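Local coordinates for malate dehydrogenase (Porphyromonas gingivalis, PDB 3FI9), which probably catalyses the NAD-dependent interconversion of malate and oxaloacetate, at residues M19-N23 with R234-P240; N23-A28 with S241-I245; A77-S82 with D118-I124; A105-K110 with V135-S140. The contacts are given in a common frame with arbitrary orientation. Residues are numbered along the deposited sequence.

Contact 1. Residues M19-N23 with R234-P240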
loop_
_atom_site.group_PDB
_atom_site.type_symbol
_atom_site.label_atom_id
_atom_site.label_comp_id
_atom_site.label_asym_id
_atom_site.label_seq_id
_atom_site.Cartn_x
_atom_site.Cartn_y
_atom_site.Cartn_z
ATOM N N MET A 19 7.723 -7.745 2.303
ATOM C CA MET A 19 6.402 -7.429 1.800
ATOM C C MET A 19 5.609 -6.602 2.805
ATOM O O MET A 19 4.987 -5.588 2.449
ATOM C CB MET A 19 5.674 -8.723 1.396
ATOM C CG MET A 19 6.326 -9.420 0.137
ATOM S SD MET A 19 6.236 -8.409 -1.377
ATOM C CE MET A 19 4.497 -8.131 -1.472
ATOM N N ILE A 20 5.651 -6.995 4.071
ATOM C CA ILE A 20 5.081 -6.132 5.104
ATOM C C ILE A 20 5.771 -4.738 5.283
ATOM O O ILE A 20 5.108 -3.671 5.259
ATOM C CB ILE A 20 5.061 -6.841 6.460
ATOM C CG1 ILE A 20 4.164 -8.081 6.408
ATOM C CG2 ILE A 20 4.575 -5.875 7.513
ATOM C CD1 ILE A 20 4.275 -8.928 7.672
ATOM N N GLY A 21 7.085 -4.748 5.497
ATOM C CA GLY A 21 7.811 -3.465 5.730
ATOM C C GLY A 21 7.710 -2.505 4.548
ATOM O O GLY A 21 7.629 -1.281 4.720
ATOM N N SER A 22 7.756 -3.036 3.337
ATOM C CA SER A 22 7.674 -2.151 2.155
ATOM C C SER A 22 6.273 -1.467 2.092
ATOM O O SER A 22 6.116 -0.262 1.740
ATOM C CB SER A 22 8.044 -2.910 0.871
ATOM O OG SER A 22 7.075 -3.896 0.478
ATOM N N ASN A 23 5.246 -2.246 2.410
ATOM C CA ASN A 23 3.883 -1.716 2.446
ATOM C C ASN A 23 3.785 -0.702 3.562
ATOM O O ASN A 23 3.136 0.307 3.409
ATOM C CB ASN A 23 2.849 -2.844 2.573
ATOM C CG ASN A 23 1.392 -2.335 2.433
ATOM O OD1 ASN A 23 0.845 -1.759 3.354
ATOM N ND2 ASN A 23 0.765 -2.613 1.296
ATOM N N ARG A 234 0.948 -16.510 -0.049
ATOM C CA ARG A 234 1.966 -16.016 0.892
ATOM C C ARG A 234 1.243 -15.511 2.132
ATOM O O ARG A 234 0.033 -15.390 2.111
ATOM C CB ARG A 234 2.764 -14.858 0.286
ATOM C CG ARG A 234 1.905 -13.913 -0.518
ATOM C CD ARG A 234 2.598 -12.588 -0.785
ATOM N NE ARG A 234 3.944 -12.779 -1.302
ATOM C CZ ARG A 234 4.233 -13.140 -2.551
ATOM N NH1 ARG A 234 3.270 -13.329 -3.434
ATOM N NH2 ARG A 234 5.494 -13.287 -2.912
ATOM N N SER A 235 1.967 -15.246 3.205
ATOM C CA SER A 235 1.360 -14.672 4.425
ATOM C C SER A 235 0.780 -13.285 4.167
ATOM O O SER A 235 1.231 -12.581 3.261
ATOM C CB SER A 235 2.393 -14.568 5.545
ATOM O OG SER A 235 3.152 -15.761 5.642
ATOM N N SER A 236 -0.215 -12.896 4.969
ATOM C CA SER A 236 -0.778 -11.550 4.888
ATOM C C SER A 236 0.322 -10.484 5.007
ATOM O O SER A 236 1.271 -10.638 5.768
ATOM C CB SER A 236 -1.791 -11.355 6.021
ATOM O OG SER A 236 -1.096 -11.449 7.244
ATOM N N PHE A 237 0.215 -9.406 4.250
ATOM C CA PHE A 237 1.211 -8.335 4.383
ATOM C C PHE A 237 0.578 -6.960 4.328
ATOM O O PHE A 237 1.079 -5.987 4.950
ATOM C CB PHE A 237 2.331 -8.497 3.355
ATOM C CG PHE A 237 1.856 -8.475 1.928
ATOM C CD1 PHE A 237 1.949 -7.311 1.181
ATOM C CD2 PHE A 237 1.358 -9.617 1.341
ATOM C CE1 PHE A 237 1.519 -7.286 -0.162
ATOM C CE2 PHE A 237 0.926 -9.600 0.018
ATOM C CZ PHE A 237 1.009 -8.434 -0.732
ATOM N N GLN A 238 -0.550 -6.856 3.649
ATOM C CA GLN A 238 -1.164 -5.548 3.573
ATOM C C GLN A 238 -1.922 -5.213 4.864
ATOM O O GLN A 238 -1.807 -4.065 5.389
ATOM C CB GLN A 238 -2.076 -5.436 2.370
ATOM C CG GLN A 238 -1.361 -5.609 1.034
ATOM C CD GLN A 238 -2.357 -5.498 -0.146
ATOM O OE1 GLN A 238 -2.643 -6.509 -0.843
ATOM N NE2 GLN A 238 -2.931 -4.286 -0.341
ATOM N N SER A 239 -2.680 -6.171 5.417
ATOM C CA SER A 239 -3.408 -5.807 6.647
ATOM C C SER A 239 -2.517 -5.579 7.891
ATOM O O SER A 239 -2.717 -4.601 8.598
ATOM C CB SER A 239 -4.638 -6.704 6.932
ATOM O OG SER A 239 -4.276 -8.110 6.945
ATOM N N PRO A 240 -1.525 -6.468 8.148
ATOM C CA PRO A 240 -0.676 -6.207 9.286
ATOM C C PRO A 240 0.056 -4.893 9.114
ATOM O O PRO A 240 0.309 -4.223 10.085
ATOM C CB PRO A 240 0.346 -7.356 9.283
ATOM C CG PRO A 240 0.231 -8.007 7.953
ATOM C CD PRO A 240 -1.123 -7.690 7.401
#
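F237 lays its ring under the methyl end of M19, with M19 CE 3.7 Å from the ring centroid and over the face, a CH-pi contact; the closest atoms are M19 CE and F237 CE1 at 3.4 Å. M19 SD, 5.2 Å from the centroid of the F237 ring, makes this also a Met-aromatic pair. A flexible thioether suits the place because its three m torsions fold the chain back over the ring. I20 fills the other end of the phenylalanine, its CG1 3.6 Å from F237 CB, and its CD1 reaches P240 CG at 4.2 Å. N23 ND2 comes 3.7 Å from Q238 CG; the N23 amide is bonded through OD1 to S241 and through ND2 to Q26 of the second subunit. M19 of that subunit also packs on M19 and F237, so the cluster belongs to the dimer interface. F237 is the N-cap residue of helix 238-251, while M19 and I20 begin the helix after the glycine-rich turn, predicted to bind NAD(+), of a Rossmann fold.

Contact 2. Residues N23-A28 with S241-I245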
loop_
_atom_site.group_PDB
_atom_site.type_symbol
_atom_site.label_atom_id
_atom_site.label_comp_id
_atom_site.label_asym_id
_atom_site.label_seq_id
_atom_site.Cartn_x
_atom_site.Cartn_y
_atom_site.Cartn_z
ATOM N N ASN A 23 5.246 -2.246 2.410
ATOM C CA ASN A 23 3.883 -1.716 2.446
ATOM C C ASN A 23 3.785 -0.702 3.562
ATOM O O ASN A 23 3.136 0.307 3.409
ATOM C CB ASN A 23 2.849 -2.844 2.573
ATOM C CG ASN A 23 1.392 -2.335 2.433
ATOM O OD1 ASN A 23 0.845 -1.759 3.354
ATOM N ND2 ASN A 23 0.765 -2.613 1.296
ATOM N N MET A 24 4.488 -0.929 4.673
ATOM C CA MET A 24 4.474 0.040 5.765
ATOM C C MET A 24 5.081 1.360 5.322
ATOM O O MET A 24 4.595 2.429 5.690
ATOM C CB MET A 24 5.247 -0.473 6.993
ATOM C CG MET A 24 4.610 -1.685 7.757
ATOM S SD MET A 24 5.830 -2.172 9.134
ATOM C CE MET A 24 4.731 -3.118 10.167
ATOM N N ALA A 25 6.126 1.271 4.527
ATOM C CA ALA A 25 6.795 2.470 4.087
ATOM C C ALA A 25 5.858 3.302 3.242
ATOM O O ALA A 25 5.803 4.511 3.389
ATOM C CB ALA A 25 8.070 2.110 3.244
ATOM N N GLN A 26 5.160 2.655 2.327
ATOM C CA GLN A 26 4.215 3.348 1.447
ATOM C C GLN A 26 3.072 3.909 2.310
ATOM O O GLN A 26 2.620 5.003 2.100
ATOM C CB GLN A 26 3.686 2.371 0.372
ATOM C CG GLN A 26 2.556 3.055 -0.524
ATOM C CD GLN A 26 1.962 2.086 -1.527
ATOM O OE1 GLN A 26 2.504 1.004 -1.778
ATOM N NE2 GLN A 26 0.804 2.450 -2.076
ATOM N N THR A 27 2.621 3.151 3.307
ATOM C CA THR A 27 1.520 3.621 4.135
ATOM C C THR A 27 1.909 4.822 4.986
ATOM O O THR A 27 1.126 5.798 5.135
ATOM C CB THR A 27 0.973 2.461 5.003
ATOM O OG1 THR A 27 0.519 1.419 4.124
ATOM C CG2 THR A 27 -0.212 2.922 5.920
ATOM N N ALA A 28 3.090 4.755 5.575
ATOM C CA ALA A 28 3.554 5.869 6.412
ATOM C C ALA A 28 3.712 7.143 5.581
ATOM O O ALA A 28 3.343 8.245 6.018
ATOM C CB ALA A 28 4.904 5.511 7.033
ATOM N N SER A 241 0.404 -4.558 7.884
ATOM C CA SER A 241 1.118 -3.317 7.604
ATOM C C SER A 241 0.240 -2.127 7.912
ATOM O O SER A 241 0.581 -1.251 8.730
ATOM C CB SER A 241 1.522 -3.261 6.130
ATOM O OG SER A 241 1.842 -1.906 5.813
ATOM N N TYR A 242 -0.914 -2.070 7.252
ATOM C CA TYR A 242 -1.781 -0.918 7.411
ATOM C C TYR A 242 -2.164 -0.703 8.900
ATOM O O TYR A 242 -2.097 0.406 9.420
ATOM C CB TYR A 242 -3.053 -1.081 6.565
ATOM C CG TYR A 242 -3.992 0.053 6.766
ATOM C CD1 TYR A 242 -3.765 1.292 6.161
ATOM C CD2 TYR A 242 -5.135 -0.114 7.524
ATOM C CE1 TYR A 242 -4.670 2.367 6.356
ATOM C CE2 TYR A 242 -5.992 0.933 7.731
ATOM C CZ TYR A 242 -5.751 2.159 7.163
ATOM O OH TYR A 242 -6.688 3.147 7.378
ATOM N N VAL A 243 -2.518 -1.779 9.592
ATOM C CA VAL A 243 -3.031 -1.632 10.976
ATOM C C VAL A 243 -1.912 -1.131 11.933
ATOM O O VAL A 243 -2.099 -0.169 12.719
ATOM C CB VAL A 243 -3.747 -2.927 11.454
ATOM C CG1 VAL A 243 -4.114 -2.825 12.954
ATOM C CG2 VAL A 243 -5.023 -3.172 10.557
ATOM N N SER A 244 -0.728 -1.728 11.777
ATOM C CA SER A 244 0.462 -1.292 12.516
ATOM C C SER A 244 0.763 0.195 12.277
ATOM O O SER A 244 1.132 0.935 13.196
ATOM C CB SER A 244 1.663 -2.143 12.083
ATOM O OG SER A 244 1.465 -3.533 12.464
ATOM N N ILE A 245 0.671 0.609 11.036
ATOM C CA ILE A 245 0.972 2.028 10.786
ATOM C C ILE A 245 -0.124 2.949 11.336
ATOM O O ILE A 245 0.174 4.085 11.772
ATOM C CB ILE A 245 1.318 2.342 9.326
ATOM C CG1 ILE A 245 2.430 1.363 8.847
ATOM C CG2 ILE A 245 1.752 3.854 9.197
ATOM C CD1 ILE A 245 3.776 1.339 9.676
#
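One hydrogen bond joins the two helices: S241 OG donates to N23 OD1 at 2.7 Å. S241 suits this spot because a small hydroxyl lets the backbones come close, M24 CA and S241 CA being 5.1 Å apart. S241 OG also lies 3.0 Å from M24 N, but at an angle too poor for a bond. T27 keeps its hydroxyl within its own helix, T27 OG1 to N23 O at 2.9 Å, which leaves its methyl for packing. The axes of segments 23-28 and 241-245 pass 8.9 Å apart at -48°, and the crossing sets the first helix of the Rossmann NAD-binding domain against helix 238-251 of the C-terminal domain, beside the second subunit, whose Q26 bonds N23 ND2. Apolar contacts supply the rest. I245 is the broad wedge: its CD1 meets M24 CB at 3.6 Å, its CB meets T27 CG2 at 3.8 Å, and its CG2 lies 4.2 Å from A28 CB, where a small alanine leaves room. M24 extends to place its CE 3.7 Å from S244 CB.

Contact 3. Residues A77-S82 with D118-I124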
loop_
_atom_site.group_PDB
_atom_site.type_symbol
_atom_site.label_atom_id
_atom_site.label_comp_id
_atom_site.label_asym_id
_atom_site.label_seq_id
_atom_site.Cartn_x
_atom_site.Cartn_y
_atom_site.Cartn_z
ATOM N N ALA A 77 15.950 8.368 15.997
ATOM C CA ALA A 77 14.625 7.707 15.876
ATOM C C ALA A 77 13.778 8.081 17.077
ATOM O O ALA A 77 14.233 7.933 18.205
ATOM C CB ALA A 77 14.793 6.169 15.804
ATOM N N LYS A 78 12.560 8.562 16.859
ATOM C CA LYS A 78 11.610 8.728 17.943
ATOM C C LYS A 78 10.434 7.746 17.904
ATOM O O LYS A 78 9.726 7.596 18.895
ATOM C CB LYS A 78 11.013 10.118 17.926
ATOM C CG LYS A 78 12.050 11.243 18.296
ATOM C CD LYS A 78 12.816 10.924 19.582
ATOM C CE LYS A 78 13.474 12.201 20.132
ATOM N NZ LYS A 78 14.728 12.413 19.418
ATOM N N TYR A 79 10.193 7.170 16.743
ATOM C CA TYR A 79 9.157 6.118 16.571
ATOM C C TYR A 79 9.773 5.006 15.794
ATOM O O TYR A 79 10.557 5.234 14.873
ATOM C CB TYR A 79 7.925 6.659 15.837
ATOM C CG TYR A 79 7.374 7.837 16.573
ATOM C CD1 TYR A 79 6.444 7.675 17.581
ATOM C CD2 TYR A 79 7.872 9.138 16.329
ATOM C CE1 TYR A 79 5.944 8.799 18.304
ATOM C CE2 TYR A 79 7.406 10.215 17.037
ATOM C CZ TYR A 79 6.431 10.048 18.005
ATOM O OH TYR A 79 5.975 11.133 18.715
ATOM N N ILE A 80 9.434 3.772 16.180
ATOM C CA ILE A 80 9.971 2.618 15.521
ATOM C C ILE A 80 8.863 1.612 15.335
ATOM O O ILE A 80 8.103 1.344 16.273
ATOM C CB ILE A 80 11.048 1.903 16.389
ATOM C CG1 ILE A 80 12.263 2.826 16.614
ATOM C CG2 ILE A 80 11.490 0.604 15.685
ATOM C CD1 ILE A 80 13.275 2.260 17.631
ATOM N N VAL A 81 8.786 1.032 14.148
ATOM C CA VAL A 81 7.876 -0.085 13.921
ATOM C C VAL A 81 8.687 -1.210 13.348
ATOM O O VAL A 81 9.283 -1.045 12.307
ATOM C CB VAL A 81 6.772 0.287 12.899
ATOM C CG1 VAL A 81 5.897 -0.967 12.519
ATOM C CG2 VAL A 81 5.937 1.427 13.456
ATOM N N SER A 82 8.684 -2.373 13.996
ATOM C CA SER A 82 9.446 -3.525 13.453
ATOM C C SER A 82 8.672 -4.737 13.014
ATOM O O SER A 82 7.924 -5.316 13.819
ATOM C CB SER A 82 10.504 -4.028 14.446
ATOM O OG SER A 82 11.179 -5.162 13.893
ATOM N N ASP A 118 15.878 7.723 24.168
ATOM C CA ASP A 118 14.796 8.745 24.186
ATOM C C ASP A 118 13.648 8.537 23.174
ATOM O O ASP A 118 12.789 9.418 23.011
ATOM C CB ASP A 118 15.371 10.154 23.945
ATOM C CG ASP A 118 16.182 10.234 22.635
ATOM O OD1 ASP A 118 16.707 9.187 22.184
ATOM O OD2 ASP A 118 16.331 11.340 22.061
ATOM N N CYS A 119 13.626 7.381 22.514
ATOM C CA CYS A 119 12.513 6.978 21.627
ATOM C C CYS A 119 11.183 7.193 22.330
ATOM O O CYS A 119 11.093 6.970 23.535
ATOM C CB CYS A 119 12.663 5.473 21.280
ATOM S SG CYS A 119 11.787 4.952 19.733
ATOM N N LYS A 120 10.142 7.607 21.606
ATOM C CA LYS A 120 8.846 7.853 22.217
ATOM C C LYS A 120 7.968 6.574 22.217
ATOM O O LYS A 120 7.292 6.282 23.184
ATOM C CB LYS A 120 8.117 9.003 21.504
ATOM C CG LYS A 120 8.699 10.438 21.822
ATOM C CD LYS A 120 8.194 11.460 20.810
ATOM C CE LYS A 120 7.630 12.702 21.445
ATOM N NZ LYS A 120 8.643 13.761 21.568
ATOM N N HIS A 121 7.946 5.859 21.107
ATOM C CA HIS A 121 7.106 4.650 21.007
ATOM C C HIS A 121 7.649 3.603 20.079
ATOM O O HIS A 121 8.211 3.918 19.036
ATOM C CB HIS A 121 5.680 5.020 20.533
ATOM C CG HIS A 121 4.655 4.007 20.926
ATOM N ND1 HIS A 121 4.038 4.036 22.157
ATOM C CD2 HIS A 121 4.166 2.913 20.276
ATOM C CE1 HIS A 121 3.216 3.002 22.256
ATOM N NE2 HIS A 121 3.289 2.294 21.138
ATOM N N VAL A 122 7.417 2.331 20.412
ATOM C CA VAL A 122 7.948 1.263 19.621
ATOM C C VAL A 122 6.839 0.230 19.482
ATOM O O VAL A 122 6.184 -0.088 20.470
ATOM C CB VAL A 122 9.136 0.544 20.348
ATOM C CG1 VAL A 122 9.625 -0.616 19.491
ATOM C CG2 VAL A 122 10.242 1.535 20.612
ATOM N N ILE A 123 6.665 -0.267 18.264
ATOM C CA ILE A 123 5.673 -1.315 17.952
ATOM C C ILE A 123 6.344 -2.530 17.349
ATOM O O ILE A 123 7.087 -2.444 16.338
ATOM C CB ILE A 123 4.561 -0.774 16.994
ATOM C CG1 ILE A 123 3.962 0.550 17.562
ATOM C CG2 ILE A 123 3.512 -1.897 16.726
ATOM C CD1 ILE A 123 2.844 1.187 16.682
ATOM N N ILE A 124 6.063 -3.693 17.948
ATOM C CA ILE A 124 6.689 -4.918 17.557
ATOM C C ILE A 124 5.599 -5.785 16.915
ATOM O O ILE A 124 4.541 -5.969 17.529
ATOM C CB ILE A 124 7.225 -5.624 18.801
ATOM C CG1 ILE A 124 8.257 -4.746 19.558
ATOM C CG2 ILE A 124 7.809 -6.983 18.397
ATOM C CD1 ILE A 124 9.469 -4.410 18.700
HETATM O O HOH W 1 16.348 9.468 19.238
#
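Four parallel bridges, Y79 with H121 through S82 with I124, pair these strands, which run within 2° of each other. I80 is satisfied at both backbone ends: its N donates to H121 O (3.1 Å) and its O accepts from I123 N (2.9 Å). I123 O then receives S82 N at 2.8 Å. Before the regular pairing, K78 O accepts two amides, K120 N at 2.7 Å and, weakly, H121 N at 3.3 Å. The amides of Y79 and V81 turn the other way, to strand 10-14, so strand 77-82 is bonded along both edges, as befits an inner strand of a Rossmann sheet. Side chains divide by face. I80 and V122, 4.2 Å apart at CB and CG1, lie beneath helix 94-115, whereas V81 and I123 face helix 238-251; branched aliphatics suit both the extended backbone and the buried setting. H121 NE2 is bonded to T148 and S82 OG to the backbone of G84. At the exposed end, K78 NZ forms a long, weak salt bridge with D118 OD2 (3.3 Å). A water donates to A77 O (2.8 Å) and D118 OD1 (3.0 Å) and accepts weakly from K78 NZ (3.4 Å), while K120 pairs with E9. The chemistry implies a pairing carried by backbone bonds inside an apolar core, with charge and solvent confined to its rim.

Contact 4. Residues A105-K110 with V135-S140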
loop_
_atom_site.group_PDB
_atom_site.type_symbol
_atom_site.label_atom_id
_atom_site.label_comp_id
_atom_site.label_asym_id
_atom_site.label_seq_id
_atom_site.Cartn_x
_atom_site.Cartn_y
_atom_site.Cartn_z
ATOM N N ALA A 105 14.430 -9.955 19.286
ATOM C CA ALA A 105 13.711 -8.957 20.078
ATOM C C ALA A 105 14.633 -8.389 21.162
ATOM O O ALA A 105 14.616 -7.200 21.421
ATOM C CB ALA A 105 12.460 -9.561 20.729
ATOM N N ALA A 106 15.455 -9.221 21.800
ATOM C CA ALA A 106 16.395 -8.656 22.847
ATOM C C ALA A 106 17.415 -7.687 22.251
ATOM O O ALA A 106 17.717 -6.596 22.805
ATOM C CB ALA A 106 17.137 -9.762 23.581
ATOM N N GLN A 107 17.965 -8.103 21.132
ATOM C CA GLN A 107 18.905 -7.270 20.385
ATOM C C GLN A 107 18.275 -5.975 19.941
ATOM O O GLN A 107 18.940 -4.952 19.968
ATOM C CB GLN A 107 19.492 -8.022 19.174
ATOM C CG GLN A 107 20.628 -7.236 18.504
ATOM C CD GLN A 107 21.843 -7.066 19.441
ATOM O OE1 GLN A 107 22.335 -8.040 20.001
ATOM N NE2 GLN A 107 22.307 -5.824 19.625
ATOM N N LEU A 108 16.991 -5.979 19.549
ATOM C CA LEU A 108 16.353 -4.709 19.201
ATOM C C LEU A 108 16.236 -3.802 20.418
ATOM O O LEU A 108 16.524 -2.618 20.341
ATOM C CB LEU A 108 14.969 -4.917 18.584
ATOM C CG LEU A 108 14.083 -3.686 18.317
ATOM C CD1 LEU A 108 14.804 -2.693 17.403
ATOM C CD2 LEU A 108 12.811 -4.223 17.640
ATOM N N GLY A 109 15.820 -4.364 21.552
ATOM C CA GLY A 109 15.856 -3.601 22.795
ATOM C C GLY A 109 17.243 -3.012 23.126
ATOM O O GLY A 109 17.373 -1.830 23.442
ATOM N N LYS A 110 18.277 -3.832 23.112
ATOM C CA LYS A 110 19.635 -3.350 23.435
ATOM C C LYS A 110 20.041 -2.175 22.509
ATOM O O LYS A 110 20.659 -1.180 22.924
ATOM C CB LYS A 110 20.629 -4.499 23.256
ATOM C CG LYS A 110 20.473 -5.690 24.216
ATOM C CD LYS A 110 21.352 -6.838 23.699
ATOM C CE LYS A 110 21.215 -8.102 24.540
ATOM N NZ LYS A 110 22.306 -9.095 24.279
ATOM N N VAL A 135 9.976 -8.888 25.570
ATOM C CA VAL A 135 11.439 -8.899 25.579
ATOM C C VAL A 135 11.956 -7.561 25.093
ATOM O O VAL A 135 12.879 -6.976 25.681
ATOM C CB VAL A 135 11.980 -9.987 24.645
ATOM C CG1 VAL A 135 13.478 -9.788 24.404
ATOM C CG2 VAL A 135 11.697 -11.398 25.218
ATOM N N THR A 136 11.371 -7.045 24.017
ATOM C CA THR A 136 11.812 -5.712 23.588
ATOM C C THR A 136 11.645 -4.663 24.664
ATOM O O THR A 136 12.556 -3.856 24.878
ATOM C CB THR A 136 11.132 -5.247 22.272
ATOM O OG1 THR A 136 11.542 -6.088 21.213
ATOM C CG2 THR A 136 11.552 -3.825 21.914
ATOM N N LEU A 137 10.462 -4.604 25.304
ATOM C CA LEU A 137 10.227 -3.672 26.399
ATOM C C LEU A 137 11.312 -3.777 27.482
ATOM O O LEU A 137 11.898 -2.775 27.910
ATOM C CB LEU A 137 8.839 -3.942 27.031
ATOM C CG LEU A 137 8.403 -3.064 28.194
ATOM C CD1 LEU A 137 8.610 -1.565 27.897
ATOM C CD2 LEU A 137 6.964 -3.395 28.711
ATOM N N ILE A 138 11.571 -5.000 27.925
ATOM C CA ILE A 138 12.519 -5.234 29.010
ATOM C C ILE A 138 13.951 -4.774 28.671
ATOM O O ILE A 138 14.550 -3.967 29.412
ATOM C CB ILE A 138 12.505 -6.699 29.417
ATOM C CG1 ILE A 138 11.165 -7.016 30.091
ATOM C CG2 ILE A 138 13.674 -6.977 30.358
ATOM C CD1 ILE A 138 10.950 -8.516 30.295
ATOM N N TYR A 139 14.453 -5.194 27.515
ATOM C CA TYR A 139 15.790 -4.787 27.093
ATOM C C TYR A 139 15.929 -3.319 26.632
ATOM O O TYR A 139 17.040 -2.762 26.641
ATOM C CB TYR A 139 16.278 -5.698 26.011
ATOM C CG TYR A 139 16.797 -7.022 26.522
ATOM C CD1 TYR A 139 15.944 -8.111 26.673
ATOM C CD2 TYR A 139 18.137 -7.187 26.836
ATOM C CE1 TYR A 139 16.406 -9.338 27.124
ATOM C CE2 TYR A 139 18.613 -8.409 27.307
ATOM C CZ TYR A 139 17.743 -9.484 27.452
ATOM O OH TYR A 139 18.184 -10.735 27.902
ATOM N N SER A 140 14.825 -2.693 26.227
ATOM C CA SER A 140 14.895 -1.349 25.655
ATOM C C SER A 140 15.076 -0.289 26.741
ATOM O O SER A 140 15.485 0.839 26.451
ATOM C CB SER A 140 13.590 -1.025 24.917
ATOM O OG SER A 140 12.519 -0.770 25.855
#
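Y139 loses more surface than any other residue here, 76 Å², because its ring lies against helix 105-110. A106 CB sits over the ring face, 3.7 Å from the centroid and 15° off the normal, a CH-pi contact that a short methyl allows without forcing the helices apart. The aliphatic part of K110 adds CE at 3.8 Å from Y139 CE2, and the phenol OH is bonded to the backbone of I322. G109, with 57 Å² covered, marks the tightest point: its CA is 3.8 Å from S140 CA, and an ideal CB would stand 2.5 Å from Y139 CB, a clash. Lacking a side chain, it lets S140 CA approach G109 O at 3.4 Å in a CA-H...O contact. T136, also covered by 57 Å², brings OG1 3.3 Å from A105 O and 3.6 Å from A105 CB; T132 O, one turn back, is the stronger partner of that hydroxyl. V135 CG1 fits against A105 CB and A106 CB, each at 3.8 Å. The axes of segments 105-110 and 135-140 pass 7.1 Å apart at -33°; helices 94-115 and 129-140 pack side by side, and L108 and T136 both rest on I124 of strand 121-124.

Overall arrangement
Contacts 1 and 2 follow one another along helix 19-30, which meets first the loop and start, then the next turns, of helix 238-251; they share N23, their centres lie about 9 Å apart, and both touch the second subunit. Contacts 3 and 4 lie within the NAD-binding domain and nest, along the chain, inside the loops closed by the first two. Their segments alternate, and helix 94-115 makes the crossover between two parallel strands, a beta-alpha-beta unit. On one face of the sheet contact 2 packs on V81, on the other contact 4 packs on I124, about 22 Å away between centres. The helix pair thus joins the two domains beside the dimer interface and rests on the cofactor-binding sheet.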